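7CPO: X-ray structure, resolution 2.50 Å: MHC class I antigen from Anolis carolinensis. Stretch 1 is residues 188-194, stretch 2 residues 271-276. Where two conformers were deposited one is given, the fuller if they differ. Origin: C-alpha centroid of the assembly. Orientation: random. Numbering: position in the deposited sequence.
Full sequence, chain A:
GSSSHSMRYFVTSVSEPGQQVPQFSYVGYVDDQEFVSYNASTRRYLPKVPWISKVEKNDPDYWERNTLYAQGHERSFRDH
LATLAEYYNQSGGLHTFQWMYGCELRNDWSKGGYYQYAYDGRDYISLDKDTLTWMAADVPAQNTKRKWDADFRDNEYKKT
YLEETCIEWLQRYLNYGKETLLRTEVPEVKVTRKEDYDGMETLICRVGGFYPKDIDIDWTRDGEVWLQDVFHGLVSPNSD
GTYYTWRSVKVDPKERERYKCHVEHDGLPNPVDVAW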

# COMPACT_ATOMS: atom_id res chain seq x y z
N GLU A 188 -7.92 -1.21 -19.29
CA GLU A 188 -8.07 -2.27 -20.28
C GLU A 188 -9.15 -3.20 -19.74
O GLU A 188 -8.90 -3.92 -18.76
N VAL A 189 -10.33 -3.17 -20.36
CA VAL A 189 -11.54 -3.82 -19.86
C VAL A 189 -11.85 -5.05 -20.71
O VAL A 189 -12.04 -4.94 -21.93
N LYS A 190 -11.97 -6.20 -20.06
CA LYS A 190 -12.25 -7.45 -20.75
C LYS A 190 -13.35 -8.18 -19.99
O LYS A 190 -13.24 -8.37 -18.78
N VAL A 191 -14.40 -8.59 -20.69
CA VAL A 191 -15.49 -9.34 -20.09
C VAL A 191 -15.36 -10.80 -20.48
O VAL A 191 -15.28 -11.12 -21.68
N THR A 192 -15.34 -11.68 -19.50
CA THR A 192 -15.43 -13.11 -19.74
C THR A 192 -16.70 -13.69 -19.11
O THR A 192 -17.43 -13.01 -18.38
N ARG A 193 -16.94 -14.97 -19.41
CA ARG A 193 -18.16 -15.68 -19.03
C ARG A 193 -17.75 -17.06 -18.57
O ARG A 193 -17.01 -17.74 -19.29
N LYS A 194 -18.22 -17.50 -17.40
CA LYS A 194 -17.52 -18.58 -16.70
C LYS A 194 -18.10 -19.98 -16.92
O LYS A 194 -17.39 -20.85 -17.46
N PRO A 271 -17.17 7.36 -20.60
CA PRO A 271 -17.22 6.05 -19.95
C PRO A 271 -17.40 4.95 -20.99
O PRO A 271 -17.93 5.19 -22.07
N VAL A 272 -16.91 3.75 -20.67
CA VAL A 272 -17.09 2.59 -21.54
C VAL A 272 -18.10 1.64 -20.91
O VAL A 272 -18.24 1.56 -19.68
N ASP A 273 -18.82 0.91 -21.77
CA ASP A 273 -19.78 -0.11 -21.37
C ASP A 273 -19.47 -1.36 -22.18
O ASP A 273 -19.68 -1.37 -23.40
N VAL A 274 -18.98 -2.40 -21.52
CA VAL A 274 -18.50 -3.60 -22.19
C VAL A 274 -19.40 -4.78 -21.83
O VAL A 274 -19.65 -5.04 -20.65
N ALA A 275 -19.88 -5.48 -22.85
CA ALA A 275 -20.68 -6.70 -22.72
C ALA A 275 -19.85 -7.91 -23.11
O ALA A 275 -18.74 -7.80 -23.64
N TRP A 276 -20.39 -9.09 -22.84
CA TRP A 276 -19.69 -10.31 -23.23
C TRP A 276 -19.60 -10.45 -24.75
O TRP A 276 -20.48 -10.03 -25.52
OXT TRP A 276 -18.60 -10.97 -25.27

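The chain ends inside this contact: Trp276, the C-terminal residue, carries its free carboxylate at the backbone and lays its indole against the strand of the first stretch, where CB of Arg193 sits over one face of the ring. Arg193 CB lies 3.7 Å from the centroid of the five-membered ring of Trp276, 29° off the ring normal, a CH-pi contact in which an aliphatic carbon meets the electron-rich face of the pyrrole portion. The closest atoms of the pair are Arg193 CB and Trp276 NE1, 3.4 Å apart.

The CA-to-CB bond of Trp276 points sideways to the other stretch, but with chi1 at 177° (t) and chi2 at 73° the indole swings nearer. Its CD1 also comes within 4.0 Å of the backbone C of Thr192. Arg193 suits its place because its chain begins with methylenes, which can pack on an aromatic face, and ends in a charged group. Its chi1 and chi2 are both t and chi3 is p; NH1 and NH2 are hydrogen-bonded just outside the stretches.

The remainder of the contact is a run of valines. Strand alternation directs Val189, Val191 and Arg193 toward the second stretch, while Lys190 and Thr192 point away; on the partner, Val272 and Val274 point toward the first stretch and Asp273 away. Val189, with chi1 t, reaches both partner valines: its CG2 is 4.1 Å from Val272 CG2, and its CG1 is 3.7 Å from Val274 CG2. Val272 adopts m and Val274 t. Beta-branched valine favours extended backbone and offers two methyls close to the main chain, so it fills such a gap without needing a long side chain.

Val191, also t, links the valines to the indole residue. Its CG2 packs 3.6 Å from Val274 CG1 and lies 3.5 Å from Val274 O, while its CG1 is 4.2 Å from Trp276 CB. Its CB is 3.8 Å from Ala275 O; the methyl of Ala275 itself points away.

No hydrogen bond crosses between the stretches. The two strands run in nearly the same direction, at 22°, yet their axes approach no closer than 8.2 Å, so side chains rather than backbone pairing join them. Two of the polar side chains that point away are hydrogen-bonded elsewhere in the structure: Thr192, in the p rotamer, through OG1, and Asp273, with chi1 m, through OD1. Lys190, pointing away and exposed, can keep its charged amine clear of the apolar packing.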

# COMPACT_ATOMS: atom_id res chain seq x y z
CB GLU A 188 -6.74 -3.00 -20.51
CG GLU A 188 -5.56 -2.06 -20.85
CD GLU A 188 -4.23 -2.43 -20.15
OE1 GLU A 188 -4.01 -3.60 -19.78
OE2 GLU A 188 -3.38 -1.52 -19.98
CB VAL A 189 -12.74 -2.87 -19.87
CG1 VAL A 189 -13.94 -3.52 -19.15
CG2 VAL A 189 -12.38 -1.53 -19.27
CB LYS A 190 -10.97 -8.30 -20.85
CG LYS A 190 -11.17 -9.72 -21.33
CD LYS A 190 -10.37 -9.92 -22.60
CE LYS A 190 -10.37 -11.37 -23.05
NZ LYS A 190 -9.59 -12.21 -22.13
CB VAL A 191 -16.87 -8.80 -20.51
CG1 VAL A 191 -17.97 -9.55 -19.77
CG2 VAL A 191 -16.99 -7.31 -20.26
CB THR A 192 -14.17 -13.82 -19.21
OG1 THR A 192 -14.00 -13.48 -17.83
CG2 THR A 192 -12.94 -13.39 -20.02
CB ARG A 193 -19.11 -15.76 -20.23
CG ARG A 193 -20.34 -16.60 -20.03
CD ARG A 193 -20.97 -16.91 -21.38
NE ARG A 193 -20.19 -17.91 -22.11
CZ ARG A 193 -20.30 -19.22 -21.90
NH1 ARG A 193 -21.16 -19.69 -21.02
NH2 ARG A 193 -19.54 -20.06 -22.60
CB LYS A 194 -17.43 -18.27 -15.20
CG LYS A 194 -16.10 -17.62 -14.86
CD LYS A 194 -15.00 -18.63 -14.60
CE LYS A 194 -14.81 -18.87 -13.11
NZ LYS A 194 -13.86 -19.97 -12.84
CB PRO A 271 -18.43 6.15 -19.01
CG PRO A 271 -18.71 7.64 -18.87
CD PRO A 271 -18.29 8.23 -20.19
CB VAL A 272 -15.77 1.85 -21.83
CG1 VAL A 272 -14.74 2.79 -22.44
CG2 VAL A 272 -15.22 1.20 -20.57
CB ASP A 273 -21.22 0.33 -21.60
CG ASP A 273 -21.59 1.57 -20.83
OD1 ASP A 273 -22.20 1.44 -19.76
OD2 ASP A 273 -21.25 2.68 -21.31
CB VAL A 274 -17.02 -3.87 -21.83
CG1 VAL A 274 -16.40 -4.84 -22.80
CG2 VAL A 274 -16.25 -2.57 -21.84
CB ALA A 275 -21.93 -6.63 -23.60
CB TRP A 276 -20.37 -11.54 -22.63
CG TRP A 276 -19.73 -12.81 -23.05
CD1 TRP A 276 -18.52 -13.30 -22.63
CD2 TRP A 276 -20.24 -13.75 -24.00
NE1 TRP A 276 -18.26 -14.50 -23.25
CE2 TRP A 276 -19.30 -14.80 -24.09
CE3 TRP A 276 -21.40 -13.81 -24.78
CZ2 TRP A 276 -19.48 -15.90 -24.93
CZ3 TRP A 276 -21.58 -14.90 -25.61
CH2 TRP A 276 -20.63 -15.93 -25.68